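Local coordinates for uncharacterized protein (Bacteroides ovatus, PDB 4FXT), which is of unknown function, a two-domain, all-beta member of the DUF3823 family whose N-terminal part belongs to the transthyretin clan, at residues P6-G18 / Q49-D61. Sequence-based numbering, arbitrary orientation.
Sequences PKATLTGKAIYDG and QDGSYSVSLFNGD
Tyr53 holds CG between its backbone N and carbonyl carbon (chi1 74°), which lays the ring against the neighbouring strand, over the backbone of Gly12, whose N lies 3.6 Å above the ring plane, offset toward the rim. Leu10, with CG turned anti to its own N (chi1 176°), brings CG to the edge of that ring, 3.9 Å from Tyr53 CE1. Leu10 CB also lies 3.9 Å from Leu57 CD1, and Val55 CG1 packs against the same Leu10 CB. The Tyr53 hydroxyl bonds to the carbonyl of Gln90 on strand 88-93, tying its phenol to a third strand. Replacing Tyr53 by an alanine would strip away this ring and is likely to leave the Gly12 backbone uncovered on that side and the Gln90 carbonyl without this donor. Antiparallel register is set by paired backbone bonds, Leu10 with Val55 and Gly12 with Tyr53; Leu10 N to Val55 O is nearly straight (168° at the hydrogen). On the other face, Lys7 extends over Phe58, its CG 4.0 Å from the ring centroid in a CH-pi contact, while Thr11 CG2 meets Ser54 CB at 3.6 Å. Strand 7-16 also pairs in parallel with 88-93, and Val55 and Leu57 reach strand 43-46 of the second sheet, an arrangement consistent with the beta-sandwich of transthyretin-like domains.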
ATOM      1  N   PRO A   6     -25.501 -19.035   4.983  1.00119.12           N
ATOM      2  CA  PRO A   6     -25.193 -18.311   6.228  1.00117.84           C
ATOM      3  C   PRO A   6     -23.703 -17.916   6.277  1.00114.77           C
ATOM      4  O   PRO A   6     -23.137 -17.689   7.359  1.00112.55           O
ATOM      5  CB  PRO A   6     -25.573 -19.325   7.332  1.00123.50           C
ATOM      6  CG  PRO A   6     -25.454 -20.668   6.691  1.00129.40           C
ATOM      7  CD  PRO A   6     -25.783 -20.467   5.222  1.00124.11           C
ATOM      8  N   LYS A   7     -23.084 -17.810   5.071  1.00107.15           N
ATOM      9  CA  LYS A   7     -21.668 -17.499   4.852  1.00101.48           C
ATOM     10  C   LYS A   7     -21.488 -15.986   4.796  1.00102.06           C
ATOM     11  O   LYS A   7     -21.721 -15.357   3.759  1.00100.75           O
ATOM     12  CB  LYS A   7     -21.176 -18.180   3.561  1.00101.01           C
ATOM     13  CG  LYS A   7     -19.687 -18.355   3.489  1.00 91.82           C
ATOM     14  CD  LYS A   7     -19.257 -19.024   2.207  1.00 90.96           C
ATOM     15  CE  LYS A   7     -17.759 -19.241   2.198  1.00 90.13           C
ATOM     16  NZ  LYS A   7     -17.268 -19.743   0.887  1.00 88.96           N
ATOM     17  N   ALA A   8     -21.064 -15.422   5.946  1.00 97.08           N
ATOM     18  CA  ALA A   8     -20.811 -14.019   6.303  1.00 94.18           C
ATOM     19  C   ALA A   8     -19.658 -13.372   5.495  1.00 92.62           C
ATOM     20  O   ALA A   8     -18.917 -14.067   4.799  1.00 91.29           O
ATOM     21  CB  ALA A   8     -20.471 -13.951   7.782  1.00 95.16           C
ATOM     22  N   THR A   9     -19.509 -12.031   5.624  1.00 85.67           N
ATOM     23  CA  THR A   9     -18.463 -11.250   4.951  1.00 80.61           C
ATOM     24  C   THR A   9     -17.586 -10.557   5.993  1.00 80.72           C
ATOM     25  O   THR A   9     -18.094  -9.771   6.788  1.00 81.32           O
ATOM     26  CB  THR A   9     -19.099 -10.208   3.979  1.00 85.84           C
ATOM     27  OG1 THR A   9     -19.990 -10.845   3.079  1.00 91.49           O
ATOM     28  CG2 THR A   9     -18.085  -9.471   3.176  1.00 80.75           C
ATOM     29  N   LEU A  10     -16.266 -10.825   5.973  1.00 74.23           N
ATOM     30  CA  LEU A  10     -15.275 -10.155   6.830  1.00 70.83           C
ATOM     31  C   LEU A  10     -14.545  -9.127   6.017  1.00 71.32           C
ATOM     32  O   LEU A  10     -13.858  -9.489   5.066  1.00 70.03           O
ATOM     33  CB  LEU A  10     -14.273 -11.111   7.499  1.00 70.20           C
ATOM     34  CG  LEU A  10     -13.158 -10.420   8.331  1.00 73.32           C
ATOM     35  CD1 LEU A  10     -13.724  -9.656   9.547  1.00 74.44           C
ATOM     36  CD2 LEU A  10     -12.119 -11.410   8.786  1.00 77.92           C
ATOM     37  N   THR A  11     -14.694  -7.851   6.368  1.00 67.77           N
ATOM     38  CA  THR A  11     -14.033  -6.757   5.640  1.00 65.16           C
ATOM     39  C   THR A  11     -13.230  -5.930   6.627  1.00 65.54           C
ATOM     40  O   THR A  11     -13.419  -6.050   7.819  1.00 65.86           O
ATOM     41  CB  THR A  11     -15.052  -5.866   4.833  1.00 71.17           C
ATOM     42  OG1 THR A  11     -16.008  -5.314   5.732  1.00 79.51           O
ATOM     43  CG2 THR A  11     -15.791  -6.625   3.741  1.00 60.30           C
ATOM     44  N   GLY A  12     -12.329  -5.117   6.110  1.00 60.69           N
ATOM     45  CA  GLY A  12     -11.472  -4.257   6.909  1.00 59.33           C
ATOM     46  C   GLY A  12     -10.373  -3.624   6.084  1.00 59.44           C
ATOM     47  O   GLY A  12     -10.457  -3.573   4.857  1.00 57.87           O
ATOM     48  N   LYS A  13      -9.337  -3.129   6.770  1.00 54.72           N
ATOM     49  CA  LYS A  13      -8.191  -2.430   6.201  1.00 51.79           C
ATOM     50  C   LYS A  13      -6.907  -2.712   6.965  1.00 55.77           C
ATOM     51  O   LYS A  13      -6.956  -2.837   8.194  1.00 56.70           O
ATOM     52  CB  LYS A  13      -8.426  -0.900   6.219  1.00 53.82           C
ATOM     53  CG  LYS A  13      -9.576  -0.348   5.401  1.00 84.37           C
ATOM     54  CD  LYS A  13      -9.873   1.139   5.736  1.00100.73           C
ATOM     55  CE  LYS A  13     -10.458   1.378   7.119  1.00114.75           C
ATOM     56  NZ  LYS A  13     -10.829   2.795   7.326  1.00128.27           N
ATOM     57  N   ALA A  14      -5.745  -2.744   6.252  1.00 50.60           N
ATOM     58  CA  ALA A  14      -4.423  -2.794   6.877  1.00 50.04           C
ATOM     59  C   ALA A  14      -4.121  -1.384   7.337  1.00 56.77           C
ATOM     60  O   ALA A  14      -4.117  -0.449   6.512  1.00 55.86           O
ATOM     61  CB  ALA A  14      -3.393  -3.344   5.914  1.00 48.93           C
ATOM     62  N   ILE A  15      -4.036  -1.191   8.652  1.00 56.28           N
ATOM     63  CA  ILE A  15      -3.988   0.148   9.237  1.00 57.76           C
ATOM     64  C   ILE A  15      -2.697   0.435  10.000  1.00 61.11           C
ATOM     65  O   ILE A  15      -2.208  -0.365  10.798  1.00 61.22           O
ATOM     66  CB  ILE A  15      -5.209   0.286  10.212  1.00 63.88           C
ATOM     67  CG1 ILE A  15      -6.528   0.324   9.442  1.00 64.67           C
ATOM     68  CG2 ILE A  15      -5.125   1.497  11.133  1.00 67.56           C
ATOM     69  CD1 ILE A  15      -6.727   1.501   8.502  1.00 75.09           C
ATOM     70  N   TYR A  16      -2.200   1.647   9.760  1.00 57.80           N
ATOM     71  CA  TYR A  16      -1.074   2.269  10.445  1.00 57.62           C
ATOM     72  C   TYR A  16      -1.420   3.695  10.703  1.00 58.71           C
ATOM     73  O   TYR A  16      -1.825   4.387   9.762  1.00 56.28           O
ATOM     74  CB  TYR A  16       0.258   2.158   9.697  1.00 57.35           C
ATOM     75  CG  TYR A  16       1.362   2.924  10.396  1.00 60.67           C
ATOM     76  CD1 TYR A  16       1.983   2.410  11.527  1.00 65.01           C
ATOM     77  CD2 TYR A  16       1.745   4.192   9.963  1.00 60.93           C
ATOM     78  CE1 TYR A  16       2.983   3.121  12.193  1.00 68.24           C
ATOM     79  CE2 TYR A  16       2.730   4.919  10.627  1.00 62.73           C
ATOM     80  CZ  TYR A  16       3.361   4.372  11.735  1.00 74.52           C
ATOM     81  OH  TYR A  16       4.359   5.055  12.390  1.00 76.67           O
ATOM     82  N   ASP A  17      -1.234   4.142  11.971  1.00 54.66           N
ATOM     83  CA  ASP A  17      -1.513   5.498  12.427  1.00 55.04           C
ATOM     84  C   ASP A  17      -2.871   5.924  11.825  1.00 57.80           C
ATOM     85  O   ASP A  17      -2.959   6.957  11.143  1.00 57.52           O
ATOM     86  CB  ASP A  17      -0.342   6.469  12.062  1.00 56.03           C
ATOM     87  CG  ASP A  17      -0.392   7.891  12.655  1.00 71.40           C
ATOM     88  OD1 ASP A  17      -1.312   8.182  13.462  1.00 74.06           O
ATOM     89  OD2 ASP A  17       0.512   8.687  12.353  1.00 78.40           O
ATOM     90  N   GLY A  18      -3.867   5.042  11.996  1.00 53.46           N
ATOM     91  CA  GLY A  18      -5.252   5.227  11.564  1.00 55.01           C
ATOM     92  C   GLY A  18      -5.525   5.416  10.089  1.00 58.94           C
ATOM     93  O   GLY A  18      -6.616   5.856   9.713  1.00 60.89           O
ATOM     94  N   GLN A  49      -5.120  -2.799  -3.515  1.00 45.40           N
ATOM     95  CA  GLN A  49      -4.054  -1.769  -3.566  1.00 42.42           C
ATOM     96  C   GLN A  49      -4.306  -0.579  -2.577  1.00 47.60           C
ATOM     97  O   GLN A  49      -3.357   0.143  -2.253  1.00 49.25           O
ATOM     98  CB  GLN A  49      -3.886  -1.211  -4.972  1.00 41.80           C
ATOM     99  CG  GLN A  49      -5.139  -0.568  -5.514  1.00 50.25           C
ATOM    100  CD  GLN A  49      -4.830   0.817  -5.996  1.00 79.20           C
ATOM    101  OE1 GLN A  49      -3.749   1.105  -6.609  1.00 57.94           O
ATOM    102  NE2 GLN A  49      -5.809   1.696  -5.744  1.00 83.42           N
ATOM    103  N   ASP A  50      -5.558  -0.386  -2.101  1.00 41.94           N
ATOM    104  CA  ASP A  50      -5.856   0.702  -1.180  1.00 40.67           C
ATOM    105  C   ASP A  50      -5.770   0.254   0.264  1.00 47.95           C
ATOM    106  O   ASP A  50      -6.275   0.976   1.150  1.00 49.66           O
ATOM    107  CB  ASP A  50      -7.253   1.288  -1.447  1.00 42.63           C
ATOM    108  CG  ASP A  50      -8.443   0.353  -1.374  1.00 49.20           C
ATOM    109  OD1 ASP A  50      -8.246  -0.853  -1.056  1.00 47.79           O
ATOM    110  OD2 ASP A  50      -9.567   0.803  -1.698  1.00 56.70           O
ATOM    111  N   GLY A  51      -5.179  -0.932   0.485  1.00 43.43           N
ATOM    112  CA  GLY A  51      -5.028  -1.543   1.801  1.00 43.45           C
ATOM    113  C   GLY A  51      -6.248  -2.265   2.351  1.00 49.25           C
ATOM    114  O   GLY A  51      -6.179  -2.883   3.426  1.00 49.55           O
ATOM    115  N   SER A  52      -7.371  -2.229   1.632  1.00 46.92           N
ATOM    116  CA  SER A  52      -8.579  -2.886   2.148  1.00 48.62           C
ATOM    117  C   SER A  52      -8.622  -4.387   1.746  1.00 54.28           C
ATOM    118  O   SER A  52      -7.922  -4.797   0.820  1.00 53.61           O
ATOM    119  CB  SER A  52      -9.833  -2.170   1.651  1.00 47.17           C
ATOM    120  OG  SER A  52      -9.935  -2.307   0.248  1.00 49.90           O
ATOM    121  N   TYR A  53      -9.441  -5.185   2.450  1.00 51.15           N
ATOM    122  CA  TYR A  53      -9.660  -6.584   2.145  1.00 52.00           C
ATOM    123  C   TYR A  53     -11.134  -6.968   2.408  1.00 59.25           C
ATOM    124  O   TYR A  53     -11.843  -6.286   3.165  1.00 58.59           O
ATOM    125  CB  TYR A  53      -8.718  -7.449   2.977  1.00 55.06           C
ATOM    126  CG  TYR A  53      -9.127  -7.531   4.443  1.00 59.98           C
ATOM    127  CD1 TYR A  53     -10.029  -8.503   4.886  1.00 63.93           C
ATOM    128  CD2 TYR A  53      -8.625  -6.626   5.383  1.00 60.14           C
ATOM    129  CE1 TYR A  53     -10.429  -8.565   6.215  1.00 66.37           C
ATOM    130  CE2 TYR A  53      -9.021  -6.681   6.720  1.00 62.84           C
ATOM    131  CZ  TYR A  53      -9.933  -7.647   7.126  1.00 73.33           C
ATOM    132  OH  TYR A  53     -10.327  -7.736   8.437  1.00 79.96           O
ATOM    133  N   SER A  54     -11.576  -8.081   1.797  1.00 59.10           N
ATOM    134  CA  SER A  54     -12.906  -8.711   1.960  1.00 61.86           C
ATOM    135  C   SER A  54     -12.751 -10.166   1.705  1.00 70.74           C
ATOM    136  O   SER A  54     -11.987 -10.530   0.793  1.00 72.82           O
ATOM    137  CB  SER A  54     -13.971  -8.105   1.054  1.00 64.00           C
ATOM    138  OG  SER A  54     -13.721  -8.418  -0.309  1.00 69.25           O
ATOM    139  N   VAL A  55     -13.408 -11.004   2.520  1.00 68.46           N
ATOM    140  CA  VAL A  55     -13.307 -12.463   2.429  1.00 69.30           C
ATOM    141  C   VAL A  55     -14.611 -13.032   2.951  1.00 77.14           C
ATOM    142  O   VAL A  55     -15.086 -12.576   3.992  1.00 77.73           O
ATOM    143  CB  VAL A  55     -12.041 -13.012   3.184  1.00 72.10           C
ATOM    144  CG1 VAL A  55     -11.974 -12.562   4.655  1.00 72.60           C
ATOM    145  CG2 VAL A  55     -11.891 -14.527   3.044  1.00 73.63           C
ATOM    146  N   SER A  56     -15.243 -13.956   2.195  1.00 76.58           N
ATOM    147  CA  SER A  56     -16.477 -14.576   2.688  1.00 79.90           C
ATOM    148  C   SER A  56     -16.081 -15.809   3.495  1.00 86.83           C
ATOM    149  O   SER A  56     -15.189 -16.580   3.100  1.00 86.26           O
ATOM    150  CB  SER A  56     -17.476 -14.905   1.581  1.00 84.89           C
ATOM    151  OG  SER A  56     -17.007 -15.939   0.736  1.00 97.07           O
ATOM    152  N   LEU A  57     -16.672 -15.923   4.680  1.00 85.18           N
ATOM    153  CA  LEU A  57     -16.389 -16.978   5.645  1.00 86.39           C
ATOM    154  C   LEU A  57     -17.625 -17.521   6.292  1.00 94.84           C
ATOM    155  O   LEU A  57     -18.641 -16.823   6.367  1.00 94.51           O
ATOM    156  CB  LEU A  57     -15.498 -16.408   6.766  1.00 84.37           C
ATOM    157  CG  LEU A  57     -14.179 -15.766   6.432  1.00 85.21           C
ATOM    158  CD1 LEU A  57     -13.704 -14.949   7.586  1.00 84.32           C
ATOM    159  CD2 LEU A  57     -13.153 -16.777   6.016  1.00 87.73           C
ATOM    160  N   PHE A  58     -17.524 -18.720   6.866  1.00 94.96           N
ATOM    161  CA  PHE A  58     -18.621 -19.219   7.668  1.00 99.00           C
ATOM    162  C   PHE A  58     -18.475 -18.620   9.046  1.00100.87           C
ATOM    163  O   PHE A  58     -17.351 -18.273   9.434  1.00 98.50           O
ATOM    164  CB  PHE A  58     -18.678 -20.757   7.694  1.00105.13           C
ATOM    165  CG  PHE A  58     -19.046 -21.374   6.372  1.00109.02           C
ATOM    166  CD1 PHE A  58     -20.364 -21.345   5.915  1.00115.75           C
ATOM    167  CD2 PHE A  58     -18.092 -22.020   5.599  1.00111.66           C
ATOM    168  CE1 PHE A  58     -20.709 -21.900   4.673  1.00118.31           C
ATOM    169  CE2 PHE A  58     -18.436 -22.588   4.363  1.00116.71           C
ATOM    170  CZ  PHE A  58     -19.744 -22.526   3.910  1.00116.97           C
ATOM    171  N   ASN A  59     -19.591 -18.454   9.776  1.00 98.31           N
ATOM    172  CA  ASN A  59     -19.556 -17.911  11.136  1.00 97.97           C
ATOM    173  C   ASN A  59     -18.700 -18.802  12.050  1.00102.02           C
ATOM    174  O   ASN A  59     -18.638 -20.014  11.863  1.00103.51           O
ATOM    175  CB  ASN A  59     -20.961 -17.764  11.697  1.00 99.87           C
ATOM    176  CG  ASN A  59     -21.793 -16.793  10.922  1.00114.44           C
ATOM    177  OD1 ASN A  59     -21.616 -15.582  11.032  1.00107.59           O
ATOM    178  ND2 ASN A  59     -22.703 -17.304  10.104  1.00105.52           N
ATOM    179  N   GLY A  60     -18.068 -18.185  13.036  1.00 97.42           N
ATOM    180  CA  GLY A  60     -17.183 -18.862  13.972  1.00 97.89           C
ATOM    181  C   GLY A  60     -15.990 -17.997  14.299  1.00 99.39           C
ATOM    182  O   GLY A  60     -15.874 -16.870  13.808  1.00 96.41           O
ATOM    183  N   ASP A  61     -15.094 -18.509  15.130  1.00 97.23           N
ATOM    184  CA  ASP A  61     -13.925 -17.744  15.545  1.00 94.31           C
ATOM    185  C   ASP A  61     -12.724 -18.117  14.649  1.00 94.71           C
ATOM    186  O   ASP A  61     -12.620 -19.241  14.149  1.00 94.65           O
ATOM    187  CB  ASP A  61     -13.644 -17.994  17.040  1.00 98.56           C
ATOM    188  CG  ASP A  61     -14.839 -17.745  17.972  1.00110.77           C
ATOM    189  OD1 ASP A  61     -15.981 -17.589  17.462  1.00110.46           O
ATOM    190  OD2 ASP A  61     -14.649 -17.801  19.212  1.00119.19           O
TER